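PDB 3I4J: aminotransferase, class III, which probably transfers amino groups between amino acids or amines and keto acids or aldehydes with the help of pyridoxal phosphate. Local coordinates for residues E75-R80 against S308-V313. The protein carries 1 engineered substitution. Residues are numbered along the deposited sequence; the frame is centred on the assembly and turned at random.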
ATOM      1  N   GLU C  75      -2.030 -17.786  -8.174  1.00 23.26           N
ATOM      2  CA  GLU C  75      -1.834 -18.514  -9.428  1.00 23.97           C
ATOM      3  C   GLU C  75      -3.131 -18.509 -10.232  1.00 23.19           C
ATOM      4  O   GLU C  75      -3.125 -18.286 -11.445  1.00 24.65           O
ATOM      5  CB  GLU C  75      -1.437 -19.969  -9.155  1.00 23.72           C
ATOM      6  CG  GLU C  75      -0.083 -20.169  -8.495  1.00 24.38           C
ATOM      7  CD  GLU C  75       1.069 -19.732  -9.373  1.00 26.25           C
ATOM      8  OE1 GLU C  75       0.922 -19.772 -10.619  1.00 27.10           O
ATOM      9  OE2 GLU C  75       2.125 -19.365  -8.821  1.00 23.73           O
ATOM     10  N   GLU C  76      -4.243 -18.769  -9.551  1.00 21.63           N
ATOM     11  CA  GLU C  76      -5.545 -18.804 -10.202  1.00 22.45           C
ATOM     12  C   GLU C  76      -5.937 -17.424 -10.714  1.00 23.90           C
ATOM     13  O   GLU C  76      -6.286 -17.256 -11.883  1.00 22.07           O
ATOM     14  CB  GLU C  76      -6.610 -19.315  -9.231  1.00 23.11           C
ATOM     15  CG  GLU C  76      -8.008 -19.387  -9.822  1.00 24.84           C
ATOM     16  CD  GLU C  76      -9.040 -19.897  -8.831  1.00 29.65           C
ATOM     17  OE1 GLU C  76      -8.663 -20.206  -7.676  1.00 30.93           O
ATOM     18  OE2 GLU C  76     -10.229 -19.991  -9.208  1.00 31.89           O
ATOM     19  N   TYR C  77      -5.856 -16.432  -9.833  1.00 22.79           N
ATOM     20  CA  TYR C  77      -6.220 -15.066 -10.184  1.00 20.63           C
ATOM     21  C   TYR C  77      -5.396 -14.488 -11.336  1.00 21.19           C
ATOM     22  O   TYR C  77      -5.953 -13.873 -12.244  1.00 21.23           O
ATOM     23  CB  TYR C  77      -6.087 -14.164  -8.955  1.00 22.01           C
ATOM     24  CG  TYR C  77      -6.467 -12.728  -9.217  1.00 21.33           C
ATOM     25  CD1 TYR C  77      -7.768 -12.386  -9.585  1.00 20.28           C
ATOM     26  CD2 TYR C  77      -5.523 -11.708  -9.096  1.00 21.57           C
ATOM     27  CE1 TYR C  77      -8.124 -11.059  -9.827  1.00 22.80           C
ATOM     28  CE2 TYR C  77      -5.870 -10.381  -9.334  1.00 21.01           C
ATOM     29  CZ  TYR C  77      -7.167 -10.063  -9.700  1.00 21.82           C
ATOM     30  OH  TYR C  77      -7.502  -8.749  -9.939  1.00 23.00           O
ATOM     31  N   ALA C  78      -4.078 -14.675 -11.297  1.00 21.45           N
ATOM     32  CA  ALA C  78      -3.207 -14.151 -12.345  1.00 21.68           C
ATOM     33  C   ALA C  78      -3.691 -14.598 -13.721  1.00 22.33           C
ATOM     34  O   ALA C  78      -3.786 -13.791 -14.644  1.00 20.94           O
ATOM     35  CB  ALA C  78      -1.766 -14.610 -12.122  1.00 22.14           C
ATOM     36  N   GLY C  79      -3.996 -15.884 -13.851  1.00 21.66           N
ATOM     37  CA  GLY C  79      -4.477 -16.404 -15.122  1.00 22.71           C
ATOM     38  C   GLY C  79      -5.838 -15.847 -15.498  1.00 23.05           C
ATOM     39  O   GLY C  79      -6.062 -15.445 -16.646  1.00 23.27           O
ATOM     40  N   ARG C  80      -6.747 -15.811 -14.529  1.00 22.28           N
ATOM     41  CA  ARG C  80      -8.090 -15.298 -14.756  1.00 22.64           C
ATOM     42  C   ARG C  80      -8.058 -13.838 -15.184  1.00 22.65           C
ATOM     43  O   ARG C  80      -8.748 -13.439 -16.120  1.00 21.48           O
ATOM     44  CB  ARG C  80      -8.932 -15.444 -13.486  1.00 24.98           C
ATOM     45  CG  ARG C  80      -9.467 -16.856 -13.254  1.00 26.44           C
ATOM     46  CD  ARG C  80     -10.600 -17.169 -14.227  1.00 26.43           C
ATOM     47  NE  ARG C  80     -11.694 -16.209 -14.098  1.00 28.51           N
ATOM     48  CZ  ARG C  80     -12.518 -16.144 -13.057  1.00 27.80           C
ATOM     49  NH1 ARG C  80     -12.386 -16.992 -12.047  1.00 29.95           N
ATOM     50  NH2 ARG C  80     -13.462 -15.212 -13.013  1.00 29.78           N
ATOM     51  N   SER C 308     -12.838 -12.616  -6.587  1.00 21.21           N
ATOM     52  CA  SER C 308     -14.285 -12.589  -6.396  1.00 21.50           C
ATOM     53  C   SER C 308     -14.887 -11.417  -7.169  1.00 21.92           C
ATOM     54  O   SER C 308     -15.950 -11.536  -7.781  1.00 22.87           O
ATOM     55  CB  SER C 308     -14.624 -12.472  -4.906  1.00 21.61           C
ATOM     56  OG  SER C 308     -16.028 -12.424  -4.702  1.00 24.56           O
ATOM     57  N   VAL C 309     -14.204 -10.279  -7.136  1.00 20.46           N
ATOM     58  CA  VAL C 309     -14.672  -9.099  -7.853  1.00 21.45           C
ATOM     59  C   VAL C 309     -14.677  -9.392  -9.354  1.00 21.67           C
ATOM     60  O   VAL C 309     -15.606  -9.016 -10.061  1.00 22.11           O
ATOM     61  CB  VAL C 309     -13.769  -7.874  -7.561  1.00 21.77           C
ATOM     62  CG1 VAL C 309     -14.070  -6.743  -8.543  1.00 21.71           C
ATOM     63  CG2 VAL C 309     -14.006  -7.392  -6.126  1.00 21.44           C
ATOM     64  N   LEU C 310     -13.643 -10.076  -9.832  1.00 21.20           N
ATOM     65  CA  LEU C 310     -13.565 -10.421 -11.247  1.00 23.90           C
ATOM     66  C   LEU C 310     -14.727 -11.335 -11.648  1.00 24.79           C
ATOM     67  O   LEU C 310     -15.316 -11.160 -12.717  1.00 24.67           O
ATOM     68  CB  LEU C 310     -12.226 -11.092 -11.558  1.00 23.27           C
ATOM     69  CG  LEU C 310     -11.987 -11.487 -13.020  1.00 23.73           C
ATOM     70  CD1 LEU C 310     -12.101 -10.261 -13.928  1.00 23.75           C
ATOM     71  CD2 LEU C 310     -10.617 -12.134 -13.149  1.00 23.65           C
ATOM     72  N   ASP C 311     -15.060 -12.305 -10.795  1.00 25.46           N
ATOM     73  CA  ASP C 311     -16.176 -13.212 -11.084  1.00 26.67           C
ATOM     74  C   ASP C 311     -17.447 -12.409 -11.337  1.00 26.61           C
ATOM     75  O   ASP C 311     -18.216 -12.704 -12.254  1.00 27.06           O
ATOM     76  CB  ASP C 311     -16.451 -14.165  -9.909  1.00 27.58           C
ATOM     77  CG  ASP C 311     -15.373 -15.216  -9.723  1.00 29.37           C
ATOM     78  OD1 ASP C 311     -14.769 -15.655 -10.719  1.00 31.45           O
ATOM     79  OD2 ASP C 311     -15.146 -15.625  -8.567  1.00 33.02           O
ATOM     80  N   ILE C 312     -17.664 -11.397 -10.502  1.00 25.14           N
ATOM     81  CA  ILE C 312     -18.835 -10.536 -10.596  1.00 24.84           C
ATOM     82  C   ILE C 312     -18.810  -9.659 -11.848  1.00 26.11           C
ATOM     83  O   ILE C 312     -19.818  -9.535 -12.552  1.00 24.00           O
ATOM     84  CB  ILE C 312     -18.932  -9.653  -9.337  1.00 24.05           C
ATOM     85  CG1 ILE C 312     -19.181 -10.545  -8.116  1.00 25.45           C
ATOM     86  CG2 ILE C 312     -20.034  -8.617  -9.494  1.00 23.92           C
ATOM     87  CD1 ILE C 312     -19.098  -9.820  -6.784  1.00 25.34           C
ATOM     88  N   VAL C 313     -17.657  -9.056 -12.121  1.00 24.67           N
ATOM     89  CA  VAL C 313     -17.496  -8.199 -13.289  1.00 24.05           C
ATOM     90  C   VAL C 313     -17.836  -8.971 -14.564  1.00 25.64           C
ATOM     91  O   VAL C 313     -18.491  -8.445 -15.462  1.00 24.50           O
ATOM     92  CB  VAL C 313     -16.044  -7.660 -13.369  1.00 23.98           C
ATOM     93  CG1 VAL C 313     -15.798  -6.973 -14.711  1.00 24.28           C
ATOM     94  CG2 VAL C 313     -15.797  -6.683 -12.220  1.00 22.80           C
TER
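The CA atoms of Arg80 and Leu310, 8.1 Å apart, come nearest across two helical segments, 75-80 and 308-313, that run roughly parallel, their axes 11.0 Å apart at closest approach and inclined at 33°; so wide a spacing calls for long side chains to bridge it. Leu310 points toward the other helix: with CG anti to its backbone N (chi1 -179°), it lays CD2 3.7 Å from CB of Arg80. The same methyl meets the Tyr77 ring more loosely, 4.3 Å from CE1, so a branched aliphatic chain fills the ground between a large ring and the base of an arginine.

Arg80 pairs this apolar base with a charged end. Its chain bends at chi2 and chi3 and crosses Asp311 at about a right angle, and the guanidinium and carboxylate planes lie only 21° apart. Asp311 OD1 accepts from NH2 of Arg80 at 2.7 Å on its anti side, in the guanidinium plane, while NH1 adds a weak, more bent bond to the same oxygen. The bridge joins two partly exposed residues, whereas Leu310 and Tyr77 beside it are buried.

Both charges have second partners: Glu314 for Arg80 NH2, Arg53 of helix 48-60 for Asp311 OD2. The contact thus joins helices 72-84 and 300-315 near strand 91-95, where Tyr77 packs against Phe92; that strand is outermost within this chain in a seven-stranded mixed sheet consistent with the large domain of fold-type I pyridoxal phosphate enzymes.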